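Local coordinates for protein cytochrome P450 (Rhodococcus erythropolis, PDB 3WEC) that hydroxylates the quinoline nitrogen of an aurachin biosynthetic intermediate, using the heme iron of a cytochrome P450 fold, at residues A134-V139 against L375-Q380; N264-F269 against R383-A388. One frame throughout, in Å; residues are numbered along the deposited sequence.

Contact 1 (A134-V139 against L375-Q380); sequences AASSAV and LRELSQ
Val-139 and Glu-377 meet where two helices pass with their axes 8.8 Å apart, inclined at 39°. The isopropyl group of Val-139 spreads over the backbone of the partner helix. Its CG1 rests 3.7 Å from Glu-377 C, while CG2 comes within 3.5 Å of Leu-378 N and has Leu-378 CB, CG and CD2 just beyond. Glu-377 CB lies against both Val-139 methyls, so the root of this acidic side chain takes part in an apolar packing. Glu-377 CG stands anti to the carbonyl carbon, and a bend at chi2 (-59°) brings CD back over Ser-136 CB. Glu-377 CG also packs against Ser-136 CA and CB, and Glu-377 OE2 approaches Ser-136 CB at 3.4 Å, a carbon contact rather than a polar bond. The serine hydroxyl is engaged within its own helix, where Ser-136 OG bonds to Leu-132 O one turn back. The polar link is indirect: one water donates to Ser-136 O at 3.0 Å and to Glu-377 OE2 at 3.3 Å. Farther out, Ala-135 presents its methyl toward helix 364-381 and also touches Phe-156 of helix 155-165. Val-139 O accepts a bond from Tyr-382 OH, just past the end of helix 364-381. On that helix Ser-379 turns away from the contact; its OG joins Ser-379 N on Leu-375 O, and its side chain touches helix 273-281. Direct contact between the helices is thus van der Waals, centred on Val-139, and the partly exposed carboxylate is linked to the partner backbone through water.

Contact 2 (N264-F269 against R383-A388); sequences NMLITF and RSIEVA
The peptide group joining Leu-266 to Ile-267 offers one face to strand 384-387: Val-387 CG1 sits over that face, 3.8 Å from Leu-266 O and 3.9 Å from Leu-266 C. On the same side of the plane, Ile-385 CG1 approaches obliquely from beyond the oxygen, at the edge of the group, 3.8 Å from Leu-266 O. The ring of Phe-269, by contrast, leads away from the strand; it meets Phe-342 edge-to-face and also touches Phe-276. Beyond the peptide, Leu-266 and Ile-385 cross at about a right angle, their CD1 methyls 3.9 Å apart. Val-387 CG1 lies beside the backbone N (chi1 -45°), anti to the carbonyl carbon, which places it over the peptide, whereas CG2 reaches Ile-267 CA at 4.0 Å. A polar tie comes from just past the helical segment, where Val-387 N bonds to Ser-270 OG. Behind the interface, Thr-268 N and OG1 approach Asn-264 O from opposite faces of its carbonyl plane, the hydroxyl at 2.6 Å. Ile-385 and Val-387 point to the helix while Ser-384 and Glu-386 point away, the alternation of a strand with one buried side; the strand segment crosses the helix segment at 105°. Strand 384-387, paired antiparallel with 407-410, packs across the C-terminal part of helix 240-271, the long I-helix of the P450 fold.

Overall arrangement
The centres of contacts 1 and 2 lie 13 Å apart, on the same side of the chain's centre and away from the annotated sites. Along the chain their segments alternate: 134-139, 264-269, 375-380, then 383-388. Helix 364-381 runs almost directly into strand 384-387, so one continuous piece of chain supplies a partner to each contact. They also touch: Leu-375 packs on Met-265 and Phe-269, and Leu-378 on Leu-266. Helices 128-141, 155-165, 240-271 and 364-381 correspond to the D-, E-, I- and L-helices, the four-helix bundle of the P450 core; contact 1 joins D to L, and contact 2 sets strand 384-387 of the C-terminal hairpin sheet against the I-helix.

Contact 1 (A134-V139 against L375-Q380)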
ATOM      1  N   ALA A 134      -7.209  -8.703 -16.773  1.00 51.22           N
ATOM      2  CA  ALA A 134      -7.791  -7.953 -15.677  1.00 47.65           C
ATOM      3  C   ALA A 134      -7.720  -6.435 -15.932  1.00 46.98           C
ATOM      4  O   ALA A 134      -8.716  -5.724 -15.696  1.00 46.98           O
ATOM      5  CB  ALA A 134      -7.111  -8.312 -14.370  1.00 43.82           C
ATOM      6  N   ALA A 135      -6.580  -5.927 -16.415  1.00 46.84           N
ATOM      7  CA  ALA A 135      -6.466  -4.452 -16.634  1.00 46.65           C
ATOM      8  C   ALA A 135      -7.462  -4.007 -17.704  1.00 49.79           C
ATOM      9  O   ALA A 135      -8.236  -3.058 -17.484  1.00 48.40           O
ATOM     10  CB  ALA A 135      -5.053  -4.021 -17.013  1.00 46.22           C
ATOM     11  N   SER A 136      -7.469  -4.716 -18.841  1.00 53.50           N
ATOM     12  CA  SER A 136      -8.322  -4.311 -19.946  1.00 57.83           C
ATOM     13  C   SER A 136      -9.794  -4.436 -19.613  1.00 58.37           C
ATOM     14  O   SER A 136     -10.557  -3.574 -19.992  1.00 59.99           O
ATOM     15  CB  SER A 136      -7.979  -4.999 -21.276  1.00 63.01           C
ATOM     16  OG  SER A 136      -7.537  -6.314 -21.068  1.00 64.54           O
ATOM     17  N   SER A 137     -10.199  -5.481 -18.899  1.00 57.85           N
ATOM     18  CA  SER A 137     -11.600  -5.570 -18.466  1.00 58.55           C
ATOM     19  C   SER A 137     -12.004  -4.349 -17.638  1.00 55.71           C
ATOM     20  O   SER A 137     -13.101  -3.800 -17.834  1.00 57.40           O
ATOM     21  CB  SER A 137     -11.856  -6.833 -17.654  1.00 57.82           C
ATOM     22  OG  SER A 137     -11.799  -7.958 -18.484  1.00 61.63           O
ATOM     23  N   ALA A 138     -11.118  -3.943 -16.719  1.00 51.67           N
ATOM     24  CA  ALA A 138     -11.372  -2.827 -15.793  1.00 48.31           C
ATOM     25  C   ALA A 138     -11.447  -1.524 -16.571  1.00 49.72           C
ATOM     26  O   ALA A 138     -12.398  -0.744 -16.412  1.00 49.00           O
ATOM     27  CB  ALA A 138     -10.295  -2.741 -14.724  1.00 44.21           C
ATOM     28  N   VAL A 139     -10.449  -1.313 -17.429  1.00 50.46           N
ATOM     29  CA  VAL A 139     -10.405  -0.136 -18.274  1.00 52.20           C
ATOM     30  C   VAL A 139     -11.693  -0.057 -19.087  1.00 56.18           C
ATOM     31  O   VAL A 139     -12.249   1.028 -19.242  1.00 57.02           O
ATOM     32  CB  VAL A 139      -9.105  -0.078 -19.113  1.00 52.82           C
ATOM     33  CG1 VAL A 139      -9.308   0.584 -20.468  1.00 56.25           C
ATOM     34  CG2 VAL A 139      -8.035   0.650 -18.330  1.00 49.65           C
ATOM     35  N   LEU A 375      -2.731   1.660 -17.268  1.00 39.48           N
ATOM     36  CA  LEU A 375      -2.550   2.945 -17.904  1.00 41.88           C
ATOM     37  C   LEU A 375      -2.502   2.782 -19.461  1.00 45.11           C
ATOM     38  O   LEU A 375      -3.140   3.555 -20.179  1.00 46.79           O
ATOM     39  CB  LEU A 375      -1.291   3.628 -17.355  1.00 41.49           C
ATOM     40  CG  LEU A 375      -1.097   5.152 -17.428  1.00 43.30           C
ATOM     41  CD1 LEU A 375       0.370   5.492 -17.630  1.00 45.34           C
ATOM     42  CD2 LEU A 375      -1.958   5.855 -18.455  1.00 44.93           C
ATOM     43  N   ARG A 376      -1.778   1.759 -19.936  1.00 46.02           N
ATOM     44  CA  ARG A 376      -1.633   1.443 -21.354  1.00 49.38           C
ATOM     45  C   ARG A 376      -2.984   1.181 -22.033  1.00 51.37           C
ATOM     46  O   ARG A 376      -3.222   1.658 -23.144  1.00 53.16           O
ATOM     47  CB  ARG A 376      -0.708   0.245 -21.604  1.00 50.57           C
ATOM     48  CG  ARG A 376      -0.645  -0.111 -23.091  1.00 55.24           C
ATOM     49  CD  ARG A 376       0.350  -1.209 -23.477  1.00 57.93           C
ATOM     50  NE  ARG A 376       1.717  -0.863 -23.109  1.00 57.92           N
ATOM     51  CZ  ARG A 376       2.306  -1.248 -21.979  1.00 55.13           C
ATOM     52  NH1 ARG A 376       1.669  -2.025 -21.100  1.00 52.01           N
ATOM     53  NH2 ARG A 376       3.546  -0.865 -21.739  1.00 55.74           N
ATOM     54  N   GLU A 377      -3.844   0.408 -21.367  1.00 49.18           N
ATOM     55  CA  GLU A 377      -5.190   0.151 -21.883  1.00 51.03           C
ATOM     56  C   GLU A 377      -6.010   1.445 -21.843  1.00 50.86           C
ATOM     57  O   GLU A 377      -6.714   1.788 -22.793  1.00 53.36           O
ATOM     58  CB  GLU A 377      -5.876  -0.954 -21.062  1.00 49.46           C
ATOM     59  CG  GLU A 377      -5.313  -2.360 -21.246  1.00 50.19           C
ATOM     60  CD  GLU A 377      -5.392  -2.846 -22.693  1.00 55.46           C
ATOM     61  OE1 GLU A 377      -4.331  -3.284 -23.200  1.00 56.70           O
ATOM     62  OE2 GLU A 377      -6.493  -2.766 -23.316  1.00 57.28           O
ATOM     63  N   LEU A 378      -5.885   2.153 -20.721  1.00 47.97           N
ATOM     64  CA  LEU A 378      -6.539   3.413 -20.475  1.00 47.89           C
ATOM     65  C   LEU A 378      -6.297   4.449 -21.578  1.00 51.12           C
ATOM     66  O   LEU A 378      -7.230   5.061 -22.092  1.00 52.29           O
ATOM     67  CB  LEU A 378      -6.004   4.005 -19.180  1.00 45.13           C
ATOM     68  CG  LEU A 378      -6.926   4.612 -18.108  1.00 43.86           C
ATOM     69  CD1 LEU A 378      -6.350   5.937 -17.606  1.00 43.33           C
ATOM     70  CD2 LEU A 378      -8.395   4.753 -18.488  1.00 45.04           C
ATOM     71  N   SER A 379      -5.025   4.670 -21.878  1.00 52.43           N
ATOM     72  CA  SER A 379      -4.598   5.702 -22.810  1.00 56.36           C
ATOM     73  C   SER A 379      -4.851   5.276 -24.231  1.00 60.30           C
ATOM     74  O   SER A 379      -5.079   6.119 -25.073  1.00 64.42           O
ATOM     75  CB  SER A 379      -3.111   5.997 -22.635  1.00 56.73           C
ATOM     76  OG  SER A 379      -2.359   4.788 -22.690  1.00 56.94           O
ATOM     77  N   GLN A 380      -4.808   3.973 -24.492  1.00 61.14           N
ATOM     78  CA  GLN A 380      -5.106   3.438 -25.831  1.00 66.57           C
ATOM     79  C   GLN A 380      -6.612   3.501 -26.113  1.00 67.51           C
ATOM     80  O   GLN A 380      -7.010   3.852 -27.194  1.00 71.52           O
ATOM     81  CB  GLN A 380      -4.563   2.019 -25.996  1.00 67.46           C
ATOM     82  CG  GLN A 380      -3.034   1.931 -26.040  1.00 68.59           C
ATOM     83  CD  GLN A 380      -2.503   0.516 -26.328  1.00 70.69           C
ATOM     84  OE1 GLN A 380      -3.037  -0.491 -25.844  1.00 68.74           O
ATOM     85  NE2 GLN A 380      -1.431   0.443 -27.107  1.00 74.34           N
TER
HETATM   86  O   HOH W   1      -9.681  -2.367 -22.588  1.00 44.50           O

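Contact 2 (N264-F269 against R383-A388)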
ATOM      1  N   ASN A 264      -6.461   7.581  -7.586  1.00 33.24           N
ATOM      2  CA  ASN A 264      -5.550   8.721  -7.648  1.00 34.92           C
ATOM      3  C   ASN A 264      -4.988   8.966  -9.057  1.00 36.93           C
ATOM      4  O   ASN A 264      -4.819  10.096  -9.439  1.00 38.73           O
ATOM      5  CB  ASN A 264      -4.392   8.494  -6.660  1.00 32.56           C
ATOM      6  CG  ASN A 264      -4.806   8.689  -5.218  1.00 32.52           C
ATOM      7  OD1 ASN A 264      -5.900   9.241  -4.896  1.00 32.52           O
ATOM      8  ND2 ASN A 264      -3.938   8.266  -4.326  1.00 30.48           N
ATOM      9  N   MET A 265      -4.689   7.899  -9.806  1.00 37.38           N
ATOM     10  CA  MET A 265      -4.205   8.040 -11.190  1.00 40.08           C
ATOM     11  C   MET A 265      -5.242   8.758 -12.020  1.00 41.79           C
ATOM     12  O   MET A 265      -4.943   9.731 -12.732  1.00 44.03           O
ATOM     13  CB  MET A 265      -3.914   6.677 -11.827  1.00 40.36           C
ATOM     14  CG  MET A 265      -3.341   6.790 -13.229  1.00 42.69           C
ATOM     15  SD  MET A 265      -3.052   5.185 -13.962  1.00 44.26           S
ATOM     16  CE  MET A 265      -1.476   4.761 -13.250  1.00 43.01           C
ATOM     17  N   LEU A 266      -6.470   8.271 -11.895  1.00 41.23           N
ATOM     18  CA  LEU A 266      -7.656   8.860 -12.520  1.00 42.52           C
ATOM     19  C   LEU A 266      -7.854  10.372 -12.206  1.00 43.10           C
ATOM     20  O   LEU A 266      -7.894  11.208 -13.111  1.00 44.66           O
ATOM     21  CB  LEU A 266      -8.874   8.017 -12.116  1.00 41.60           C
ATOM     22  CG  LEU A 266      -9.416   6.929 -13.052  1.00 43.36           C
ATOM     23  CD1 LEU A 266      -8.633   6.716 -14.365  1.00 44.67           C
ATOM     24  CD2 LEU A 266      -9.686   5.617 -12.364  1.00 39.21           C
ATOM     25  N   ILE A 267      -7.928  10.697 -10.914  1.00 42.19           N
ATOM     26  CA  ILE A 267      -8.013  12.076 -10.425  1.00 42.26           C
ATOM     27  C   ILE A 267      -6.900  12.928 -11.027  1.00 43.65           C
ATOM     28  O   ILE A 267      -7.139  14.038 -11.424  1.00 45.07           O
ATOM     29  CB  ILE A 267      -7.911  12.121  -8.873  1.00 40.64           C
ATOM     30  CG1 ILE A 267      -9.013  11.265  -8.226  1.00 39.14           C
ATOM     31  CG2 ILE A 267      -7.912  13.559  -8.345  1.00 41.13           C
ATOM     32  CD1 ILE A 267      -8.802  10.917  -6.768  1.00 36.61           C
ATOM     33  N   THR A 268      -5.675  12.397 -11.066  1.00 43.16           N
ATOM     34  CA  THR A 268      -4.507  13.160 -11.566  1.00 44.52           C
ATOM     35  C   THR A 268      -4.515  13.426 -13.089  1.00 47.54           C
ATOM     36  O   THR A 268      -4.223  14.533 -13.537  1.00 50.60           O
ATOM     37  CB  THR A 268      -3.202  12.465 -11.112  1.00 42.60           C
ATOM     38  OG1 THR A 268      -3.274  12.199  -9.720  1.00 39.65           O
ATOM     39  CG2 THR A 268      -1.971  13.320 -11.376  1.00 45.37           C
ATOM     40  N   PHE A 269      -4.859  12.438 -13.901  1.00 47.50           N
ATOM     41  CA  PHE A 269      -5.025  12.726 -15.338  1.00 51.24           C
ATOM     42  C   PHE A 269      -6.262  13.579 -15.681  1.00 52.77           C
ATOM     43  O   PHE A 269      -6.308  14.196 -16.743  1.00 57.35           O
ATOM     44  CB  PHE A 269      -4.962  11.441 -16.175  1.00 51.09           C
ATOM     45  CG  PHE A 269      -3.581  10.839 -16.259  1.00 51.17           C
ATOM     46  CD1 PHE A 269      -2.505  11.583 -16.731  1.00 53.62           C
ATOM     47  CD2 PHE A 269      -3.356   9.533 -15.884  1.00 49.18           C
ATOM     48  CE1 PHE A 269      -1.236  11.037 -16.812  1.00 53.55           C
ATOM     49  CE2 PHE A 269      -2.081   8.980 -15.960  1.00 49.12           C
ATOM     50  CZ  PHE A 269      -1.024   9.730 -16.429  1.00 51.51           C
ATOM     51  N   ARG A 383      -9.504   9.100 -25.064  1.00 72.12           N
ATOM     52  CA  ARG A 383      -8.829  10.379 -25.362  1.00 75.75           C
ATOM     53  C   ARG A 383      -8.794  11.324 -24.141  1.00 73.61           C
ATOM     54  O   ARG A 383      -7.835  12.085 -23.972  1.00 74.63           O
ATOM     55  CB  ARG A 383      -9.414  11.085 -26.606  1.00 81.32           C
ATOM     56  CG  ARG A 383     -10.508  12.133 -26.356  1.00 83.55           C
ATOM     57  CD  ARG A 383     -10.365  13.420 -27.190  1.00 88.03           C
ATOM     58  NE  ARG A 383      -9.754  13.174 -28.495  1.00 92.79           N
ATOM     59  CZ  ARG A 383      -8.441  13.141 -28.723  1.00 94.08           C
ATOM     60  NH1 ARG A 383      -7.575  13.353 -27.740  1.00 91.29           N
ATOM     61  NH2 ARG A 383      -7.983  12.890 -29.939  1.00 99.48           N
ATOM     62  N   SER A 384      -9.836  11.273 -23.311  1.00 70.71           N
ATOM     63  CA  SER A 384      -9.918  12.120 -22.123  1.00 68.33           C
ATOM     64  C   SER A 384     -10.561  11.362 -20.959  1.00 64.86           C
ATOM     65  O   SER A 384     -11.359  10.425 -21.154  1.00 64.66           O
ATOM     66  CB  SER A 384     -10.700  13.400 -22.421  1.00 70.15           C
ATOM     67  OG  SER A 384     -12.081  13.123 -22.517  1.00 70.57           O
ATOM     68  N   ILE A 385     -10.161  11.736 -19.750  1.00 61.77           N
ATOM     69  CA  ILE A 385     -10.856  11.294 -18.549  1.00 58.72           C
ATOM     70  C   ILE A 385     -11.078  12.516 -17.662  1.00 58.05           C
ATOM     71  O   ILE A 385     -10.216  13.382 -17.538  1.00 57.08           O
ATOM     72  CB  ILE A 385     -10.164  10.098 -17.818  1.00 55.71           C
ATOM     73  CG1 ILE A 385      -9.760  10.433 -16.384  1.00 52.78           C
ATOM     74  CG2 ILE A 385      -9.024   9.485 -18.627  1.00 56.20           C
ATOM     75  CD1 ILE A 385     -10.737   9.878 -15.365  1.00 51.07           C
ATOM     76  N   GLU A 386     -12.268  12.607 -17.098  1.00 58.96           N
ATOM     77  CA  GLU A 386     -12.558  13.656 -16.134  1.00 59.74           C
ATOM     78  C   GLU A 386     -13.344  13.119 -14.943  1.00 57.61           C
ATOM     79  O   GLU A 386     -14.375  12.460 -15.103  1.00 58.89           O
ATOM     80  CB  GLU A 386     -13.285  14.806 -16.800  1.00 63.22           C
ATOM     81  CG  GLU A 386     -14.352  14.349 -17.768  1.00 67.26           C
ATOM     82  CD  GLU A 386     -14.435  15.208 -19.019  1.00 71.71           C
ATOM     83  OE1 GLU A 386     -15.023  16.306 -18.948  1.00 72.85           O
ATOM     84  OE2 GLU A 386     -13.932  14.760 -20.083  1.00 74.10           O
ATOM     85  N   VAL A 387     -12.849  13.413 -13.747  1.00 54.98           N
ATOM     86  CA  VAL A 387     -13.520  13.003 -12.522  1.00 53.00           C
ATOM     87  C   VAL A 387     -14.291  14.184 -11.922  1.00 55.20           C
ATOM     88  O   VAL A 387     -13.846  15.333 -12.007  1.00 57.17           O
ATOM     89  CB  VAL A 387     -12.529  12.375 -11.511  1.00 49.32           C
ATOM     90  CG1 VAL A 387     -11.593  11.393 -12.213  1.00 46.15           C
ATOM     91  CG2 VAL A 387     -11.732  13.440 -10.769  1.00 49.24           C
ATOM     92  N   ALA A 388     -15.453  13.914 -11.341  1.00 55.63           N
ATOM     93  CA  ALA A 388     -16.240  14.987 -10.756  1.00 58.93           C
ATOM     94  C   ALA A 388     -15.611  15.429  -9.429  1.00 57.97           C
ATOM     95  O   ALA A 388     -15.285  14.598  -8.585  1.00 55.07           O
ATOM     96  CB  ALA A 388     -17.693  14.559 -10.575  1.00 60.96           C
TER